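Local coordinates for blue (Type 1) copper domain protein (Nitrosopumilus maritimus, PDB 5FC9) that binds copper in a mononuclear, open type 1 site of a purple cupredoxin and, as is usual in its family, probably takes part in electron transfer, at residues D1-V13 with G17-G29. Numbering follows the deposited sequence.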
ATOM      1  N   ASP A   1      22.840  15.643  18.040  1.00 43.24           N
ATOM      2  CA  ASP A   1      22.492  15.818  19.424  1.00 40.64           C
ATOM      3  C   ASP A   1      21.024  15.401  19.668  1.00 39.70           C
ATOM      4  O   ASP A   1      20.696  14.783  20.711  1.00 39.48           O
ATOM      5  CB  ASP A   1      22.801  17.243  19.882  1.00 51.48           C
ATOM      6  CG  ASP A   1      22.445  18.295  18.869  1.00 29.33           C
ATOM      7  OD1 ASP A   1      22.674  18.070  17.676  1.00 52.29           O
ATOM      8  OD2 ASP A   1      21.934  19.359  19.280  1.00 48.51           O
ATOM      9  N   ALA A   2      20.155  15.678  18.693  1.00 32.55           N
ATOM     10  CA  ALA A   2      18.779  15.178  18.658  1.00 24.59           C
ATOM     11  C   ALA A   2      18.417  15.109  17.179  1.00 21.57           C
ATOM     12  O   ALA A   2      18.057  16.113  16.562  1.00 22.13           O
ATOM     13  CB  ALA A   2      17.844  16.091  19.415  1.00 28.73           C
ATOM     14  N   GLN A   3      18.542  13.918  16.616  1.00 20.73           N
ATOM     15  CA  GLN A   3      18.538  13.766  15.171  1.00 19.75           C
ATOM     16  C   GLN A   3      17.400  12.892  14.700  1.00 17.40           C
ATOM     17  O   GLN A   3      17.018  11.934  15.382  1.00 19.72           O
ATOM     18  CB  GLN A   3      19.856  13.154  14.683  1.00 22.31           C
ATOM     19  CG  GLN A   3      21.081  14.000  14.948  1.00 24.09           C
ATOM     20  CD  GLN A   3      22.326  13.344  14.378  1.00 28.25           C
ATOM     21  OE1 GLN A   3      22.315  12.834  13.249  1.00 27.49           O
ATOM     22  NE2 GLN A   3      23.401  13.339  15.153  1.00 26.19           N
ATOM     23  N   ILE A   4      16.878  13.237  13.530  1.00 17.02           N
ATOM     24  CA  ILE A   4      15.959  12.363  12.813  1.00 16.85           C
ATOM     25  C   ILE A   4      16.559  12.110  11.443  1.00 15.89           C
ATOM     26  O   ILE A   4      16.912  13.052  10.740  1.00 16.60           O
ATOM     27  CB  ILE A   4      14.564  12.979  12.663  1.00 17.17           C
ATOM     28  CG1 ILE A   4      13.949  13.242  14.042  1.00 19.35           C
ATOM     29  CG2 ILE A   4      13.666  12.061  11.807  1.00 15.90           C
ATOM     30  CD1 ILE A   4      12.839  14.273  14.058  1.00 19.52           C
ATOM     31  N   ILE A   5      16.665  10.839  11.059  1.00 15.51           N
ATOM     32  CA  ILE A   5      17.201  10.488   9.759  1.00 15.97           C
ATOM     33  C   ILE A   5      16.079  10.131   8.792  1.00 14.70           C
ATOM     34  O   ILE A   5      15.173   9.384   9.159  1.00 17.83           O
ATOM     35  CB  ILE A   5      18.156   9.299   9.849  1.00 17.69           C
ATOM     36  CG1 ILE A   5      19.322   9.626  10.791  1.00 22.89           C
ATOM     37  CG2 ILE A   5      18.649   8.899   8.454  1.00 20.11           C
ATOM     38  CD1 ILE A   5      20.363   8.537  10.856  1.00 34.31           C
ATOM     39  N   ILE A   6      16.128  10.688   7.587  1.00 14.66           N
ATOM     40  CA  ILE A   6      15.276  10.219   6.499  1.00 14.38           C
ATOM     41  C   ILE A   6      16.077   9.162   5.738  1.00 14.97           C
ATOM     42  O   ILE A   6      17.060   9.488   5.074  1.00 15.18           O
ATOM     43  CB  ILE A   6      14.844  11.359   5.545  1.00 14.24           C
ATOM     44  CG1 ILE A   6      14.328  12.572   6.330  1.00 16.22           C
ATOM     45  CG2 ILE A   6      13.792  10.860   4.570  1.00 16.03           C
ATOM     46  CD1 ILE A   6      14.072  13.785   5.441  1.00 16.87           C
ATOM     47  N   PRO A   7      15.691   7.882   5.865  1.00 14.96           N
ATOM     48  CA  PRO A   7      16.581   6.854   5.327  1.00 13.73           C
ATOM     49  C   PRO A   7      16.412   6.612   3.838  1.00 15.01           C
ATOM     50  O   PRO A   7      15.422   7.017   3.214  1.00 15.41           O
ATOM     51  CB  PRO A   7      16.172   5.606   6.114  1.00 15.79           C
ATOM     52  CG  PRO A   7      14.696   5.804   6.341  1.00 15.95           C
ATOM     53  CD  PRO A   7      14.568   7.299   6.624  1.00 13.14           C
ATOM     54  N   ASN A   8      17.401   5.935   3.267  1.00 16.06           N
ATOM     55  CA  ASN A   8      17.252   5.435   1.920  1.00 16.67           C
ATOM     56  C   ASN A   8      16.006   4.572   1.857  1.00 15.69           C
ATOM     57  O   ASN A   8      15.786   3.725   2.725  1.00 19.03           O
ATOM     58  CB  ASN A   8      18.474   4.631   1.498  1.00 20.21           C
ATOM     59  CG  ASN A   8      18.363   4.133   0.074  1.00 24.62           C
ATOM     60  OD1 ASN A   8      17.892   3.026  -0.167  1.00 29.04           O
ATOM     61  ND2 ASN A   8      18.783   4.956  -0.874  1.00 26.16           N
ATOM     62  N   GLY A   9      15.186   4.811   0.843  1.00 16.35           N
ATOM     63  CA  GLY A   9      13.957   4.055   0.683  1.00 16.51           C
ATOM     64  C   GLY A   9      12.732   4.693   1.302  1.00 16.09           C
ATOM     65  O   GLY A   9      11.638   4.123   1.256  1.00 16.66           O
ATOM     66  N   ASN A  10      12.900   5.869   1.891  1.00 13.30           N
ATOM     67  CA  ASN A  10      11.766   6.611   2.433  1.00 13.50           C
ATOM     68  C   ASN A  10      10.739   6.975   1.347  1.00 14.71           C
ATOM     69  O   ASN A  10       9.548   7.143   1.630  1.00 15.37           O
ATOM     70  CB  ASN A  10      12.285   7.866   3.164  1.00 12.85           C
ATOM     71  CG  ASN A  10      11.168   8.691   3.794  1.00 14.41           C
ATOM     72  OD1 ASN A  10      10.711   9.672   3.208  1.00 15.21           O
ATOM     73  ND2 ASN A  10      10.712   8.279   4.980  1.00 15.41           N
ATOM     74  N   TYR A  11      11.176   7.070   0.094  1.00 13.14           N
ATOM     75  CA  TYR A  11      10.245   7.341  -1.003  1.00 14.10           C
ATOM     76  C   TYR A  11       9.274   6.179  -1.282  1.00 13.73           C
ATOM     77  O   TYR A  11       8.293   6.357  -1.994  1.00 14.55           O
ATOM     78  CB  TYR A  11      11.007   7.664  -2.296  1.00 15.37           C
ATOM     79  CG  TYR A  11      11.884   6.539  -2.793  1.00 14.27           C
ATOM     80  CD1 TYR A  11      13.218   6.462  -2.421  1.00 14.72           C
ATOM     81  CD2 TYR A  11      11.376   5.550  -3.628  1.00 15.42           C
ATOM     82  CE1 TYR A  11      14.029   5.434  -2.862  1.00 18.84           C
ATOM     83  CE2 TYR A  11      12.183   4.523  -4.082  1.00 14.42           C
ATOM     84  CZ  TYR A  11      13.502   4.465  -3.689  1.00 16.53           C
ATOM     85  OH  TYR A  11      14.322   3.449  -4.135  1.00 18.17           O
ATOM     86  N   ASP A  12       9.589   5.008  -0.742  1.00 13.72           N
ATOM     87  CA  ASP A  12       8.795   3.790  -0.951  1.00 14.21           C
ATOM     88  C   ASP A  12       7.397   3.985  -0.349  1.00 13.48           C
ATOM     89  O   ASP A  12       7.247   4.628   0.694  1.00 14.05           O
ATOM     90  CB  ASP A  12       9.534   2.606  -0.310  1.00 13.18           C
ATOM     91  CG  ASP A  12       9.040   1.247  -0.767  1.00 14.65           C
ATOM     92  OD1 ASP A  12       7.972   1.144  -1.407  1.00 15.14           O
ATOM     93  OD2 ASP A  12       9.743   0.279  -0.412  1.00 13.90           O
ATOM     94  N   VAL A  13       6.374   3.451  -1.019  1.00 12.39           N
ATOM     95  CA  VAL A  13       5.001   3.554  -0.518  1.00 13.03           C
ATOM     96  C   VAL A  13       4.696   2.311   0.310  1.00 12.51           C
ATOM     97  O   VAL A  13       4.003   1.389  -0.145  1.00 14.32           O
ATOM     98  CB  VAL A  13       3.974   3.704  -1.666  1.00 14.68           C
ATOM     99  CG1 VAL A  13       2.596   3.997  -1.113  1.00 16.69           C
ATOM    100  CG2 VAL A  13       4.399   4.818  -2.635  1.00 17.22           C
ATOM    101  N   GLY A  17      11.121   2.085   5.987  1.00 14.46           N
ATOM    102  CA  GLY A  17      11.668   3.273   5.357  1.00 15.02           C
ATOM    103  C   GLY A  17      11.215   4.559   6.020  1.00 15.33           C
ATOM    104  O   GLY A  17      11.537   5.645   5.554  1.00 14.83           O
ATOM    105  N   PHE A  18      10.465   4.441   7.109  1.00 13.92           N
ATOM    106  CA  PHE A  18       9.963   5.626   7.795  1.00 13.39           C
ATOM    107  C   PHE A  18      11.096   6.367   8.518  1.00 15.15           C
ATOM    108  O   PHE A  18      12.200   5.839   8.681  1.00 15.34           O
ATOM    109  CB  PHE A  18       8.829   5.268   8.775  1.00 14.47           C
ATOM    110  CG  PHE A  18       9.077   4.027   9.602  1.00 15.96           C
ATOM    111  CD1 PHE A  18      10.147   3.957  10.475  1.00 16.81           C
ATOM    112  CD2 PHE A  18       8.193   2.954   9.545  1.00 16.45           C
ATOM    113  CE1 PHE A  18      10.366   2.821  11.239  1.00 20.06           C
ATOM    114  CE2 PHE A  18       8.401   1.828  10.316  1.00 18.19           C
ATOM    115  CZ  PHE A  18       9.488   1.759  11.159  1.00 18.08           C
ATOM    116  N   TYR A  19      10.800   7.599   8.923  1.00 14.97           N
ATOM    117  CA  TYR A  19      11.745   8.439   9.664  1.00 14.09           C
ATOM    118  C   TYR A  19      12.276   7.720  10.887  1.00 15.62           C
ATOM    119  O   TYR A  19      11.546   6.990  11.542  1.00 16.13           O
ATOM    120  CB  TYR A  19      11.076   9.746  10.105  1.00 16.77           C
ATOM    121  CG  TYR A  19      10.403  10.512   8.990  1.00 15.07           C
ATOM    122  CD1 TYR A  19      11.059  10.752   7.786  1.00 15.76           C
ATOM    123  CD2 TYR A  19       9.112  10.984   9.140  1.00 16.20           C
ATOM    124  CE1 TYR A  19      10.441  11.444   6.757  1.00 16.37           C
ATOM    125  CE2 TYR A  19       8.475  11.672   8.121  1.00 15.05           C
ATOM    126  CZ  TYR A  19       9.145  11.902   6.928  1.00 16.97           C
ATOM    127  OH  TYR A  19       8.544  12.581   5.893  1.00 16.24           O
ATOM    128  N   SER A  20      13.550   7.953  11.202  1.00 15.10           N
ATOM    129  CA  SER A  20      14.210   7.272  12.306  1.00 17.70           C
ATOM    130  C   SER A  20      14.826   8.270  13.275  1.00 17.10           C
ATOM    131  O   SER A  20      15.814   8.908  12.940  1.00 18.20           O
ATOM    132  CB  SER A  20      15.294   6.336  11.768  1.00 20.22           C
ATOM    133  OG  SER A  20      15.877   5.571  12.805  1.00 22.42           O
ATOM    134  N   PRO A  21      14.260   8.394  14.484  1.00 17.65           N
ATOM    135  CA  PRO A  21      13.095   7.678  15.001  1.00 15.96           C
ATOM    136  C   PRO A  21      11.798   8.296  14.513  1.00 17.56           C
ATOM    137  O   PRO A  21      11.774   9.476  14.163  1.00 18.19           O
ATOM    138  CB  PRO A  21      13.227   7.855  16.513  1.00 20.42           C
ATOM    139  CG  PRO A  21      13.915   9.165  16.653  1.00 20.71           C
ATOM    140  CD  PRO A  21      14.921   9.233  15.524  1.00 19.60           C
ATOM    141  N   LEU A  22      10.726   7.516  14.522  1.00 15.62           N
ATOM    142  CA  LEU A  22       9.440   7.987  14.039  1.00 14.06           C
ATOM    143  C   LEU A  22       8.803   8.967  15.033  1.00 16.64           C
ATOM    144  O   LEU A  22       8.037   9.845  14.642  1.00 17.25           O
ATOM    145  CB  LEU A  22       8.526   6.795  13.781  1.00 17.12           C
ATOM    146  CG  LEU A  22       7.249   7.053  12.991  1.00 20.73           C
ATOM    147  CD1 LEU A  22       7.569   7.702  11.665  1.00 19.09           C
ATOM    148  CD2 LEU A  22       6.541   5.722  12.796  1.00 21.39           C
ATOM    149  N   ASN A  23       9.115   8.791  16.314  1.00 17.27           N
ATOM    150  CA  ASN A  23       8.765   9.770  17.339  1.00 19.63           C
ATOM    151  C   ASN A  23      10.030  10.130  18.091  1.00 19.08           C
ATOM    152  O   ASN A  23      10.598   9.287  18.779  1.00 21.32           O
ATOM    153  CB  ASN A  23       7.713   9.240  18.321  1.00 20.52           C
ATOM    154  CG  ASN A  23       7.364  10.265  19.403  1.00 20.38           C
ATOM    155  OD1 ASN A  23       7.316  11.465  19.135  1.00 20.67           O
ATOM    156  ND2 ASN A  23       7.130   9.791  20.624  1.00 22.39           N
ATOM    157  N   LEU A  24      10.479  11.369  17.929  1.00 18.89           N
ATOM    158  CA  LEU A  24      11.669  11.842  18.623  1.00 17.70           C
ATOM    159  C   LEU A  24      11.248  12.513  19.918  1.00 20.78           C
ATOM    160  O   LEU A  24      10.533  13.509  19.883  1.00 19.85           O
ATOM    161  CB  LEU A  24      12.455  12.818  17.743  1.00 19.76           C
ATOM    162  CG  LEU A  24      13.690  13.427  18.417  1.00 18.78           C
ATOM    163  CD1 LEU A  24      14.781  12.389  18.544  1.00 24.92           C
ATOM    164  CD2 LEU A  24      14.186  14.673  17.672  1.00 19.49           C
ATOM    165  N   GLU A  25      11.656  11.943  21.051  1.00 22.37           N
ATOM    166  CA  GLU A  25      11.372  12.536  22.358  1.00 24.56           C
ATOM    167  C   GLU A  25      12.532  13.421  22.815  1.00 25.20           C
ATOM    168  O   GLU A  25      13.664  12.961  22.939  1.00 27.43           O
ATOM    169  CB  GLU A  25      11.093  11.443  23.394  1.00 29.14           C
ATOM    170  CG  GLU A  25       9.823  10.662  23.107  1.00 31.88           C
ATOM    171  CD  GLU A  25       9.673   9.420  23.962  1.00 41.54           C
ATOM    172  OE1 GLU A  25      10.635   8.631  24.044  1.00 45.78           O
ATOM    173  OE2 GLU A  25       8.585   9.232  24.549  1.00 44.31           O
ATOM    174  N   ILE A  26      12.237  14.691  23.062  1.00 21.85           N
ATOM    175  CA  ILE A  26      13.262  15.663  23.449  1.00 25.02           C
ATOM    176  C   ILE A  26      12.766  16.573  24.561  1.00 29.17           C
ATOM    177  O   ILE A  26      11.572  16.840  24.665  1.00 26.24           O
ATOM    178  CB  ILE A  26      13.699  16.559  22.263  1.00 24.45           C
ATOM    179  CG1 ILE A  26      12.474  17.197  21.603  1.00 25.71           C
ATOM    180  CG2 ILE A  26      14.516  15.772  21.252  1.00 24.66           C
ATOM    181  CD1 ILE A  26      12.775  18.425  20.798  1.00 21.88           C
ATOM    182  N   PRO A  27      13.691  17.063  25.396  1.00 30.23           N
ATOM    183  CA  PRO A  27      13.331  18.122  26.340  1.00 33.25           C
ATOM    184  C   PRO A  27      13.180  19.462  25.629  1.00 29.83           C
ATOM    185  O   PRO A  27      13.764  19.672  24.569  1.00 28.81           O
ATOM    186  CB  PRO A  27      14.509  18.140  27.318  1.00 29.46           C
ATOM    187  CG  PRO A  27      15.650  17.591  26.546  1.00 30.35           C
ATOM    188  CD  PRO A  27      15.065  16.573  25.605  1.00 30.57           C
ATOM    189  N   VAL A  28      12.394  20.356  26.217  1.00 32.45           N
ATOM    190  CA  VAL A  28      12.123  21.668  25.638  1.00 31.51           C
ATOM    191  C   VAL A  28      13.411  22.473  25.444  1.00 30.98           C
ATOM    192  O   VAL A  28      14.334  22.370  26.248  1.00 31.81           O
ATOM    193  CB  VAL A  28      11.117  22.439  26.530  1.00 39.17           C
ATOM    194  CG1 VAL A  28      11.629  22.526  27.962  1.00 41.82           C
ATOM    195  CG2 VAL A  28      10.831  23.806  25.973  1.00 37.52           C
ATOM    196  N   GLY A  29      13.486  23.228  24.350  1.00 32.37           N
ATOM    197  CA  GLY A  29      14.654  24.035  24.039  1.00 31.12           C
ATOM    198  C   GLY A  29      15.681  23.344  23.158  1.00 31.57           C
ATOM    199  O   GLY A  29      16.691  23.941  22.796  1.00 31.09           O
TER
HETATM  200  O   HOH W   1       9.291  11.769   3.046  1.00 19.53           O
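Ile-5 and Ser-20 form a single antiparallel bridge, a hydrogen-bonded pair. The bond from Ile-5 N to Ser-20 O is 2.8 Å and nearly straight, at 174°. The return bond, from Ser-20 N to Ile-5 O, measures 3.0 Å.

A side-chain amide makes the third direct bond. Asn-10 ND2 donates to Gly-17 O at 2.8 Å, with the acceptor close to the amide plane. CG of Asn-10 stands anti to the backbone N (chi1 -179°), which carries the amide across to Gly-17 and to the Tyr-19 ring. Amide and ring planes are 25° apart, and ND2 lies 3.6 Å from Tyr-19 CE1. A water donates to Tyr-19 OH. The same hydroxyl is hydrogen-bonded to Arg-88 O.

Apolar side chains make a further set of contacts. Ile-6 runs alongside the Tyr-19 ring, and Ile-6 CG1 lies 4.0 Å from Tyr-19 CD1. Ile-4 divides its branches: CG2 meets Tyr-19 CB, while CD1 lies 3.9 Å from Leu-24 CD2. Ala-2 CB touches Ile-26 CG2 at 3.8 Å. Ile-4 and Ile-26 also pack on Val-92 of strand 89-94. The Pro-7 ring sets CG and CD against the carbonyl oxygens of Gly-17 and Phe-18.

Strands 3-6 and 23-26 are edge strands of the two sandwiched sheets of this cupredoxin domain, one part of a longer protein, and apolar side chains close the gap between them. At the copper end, Asn-10 touches the ligand His-42 and Tyr-19 touches the ligand Cys-82. The bond to Gly-17 O probably limits rotation of the second-shell Asn-10 amide, whose side chain comes within about 4 Å of copper.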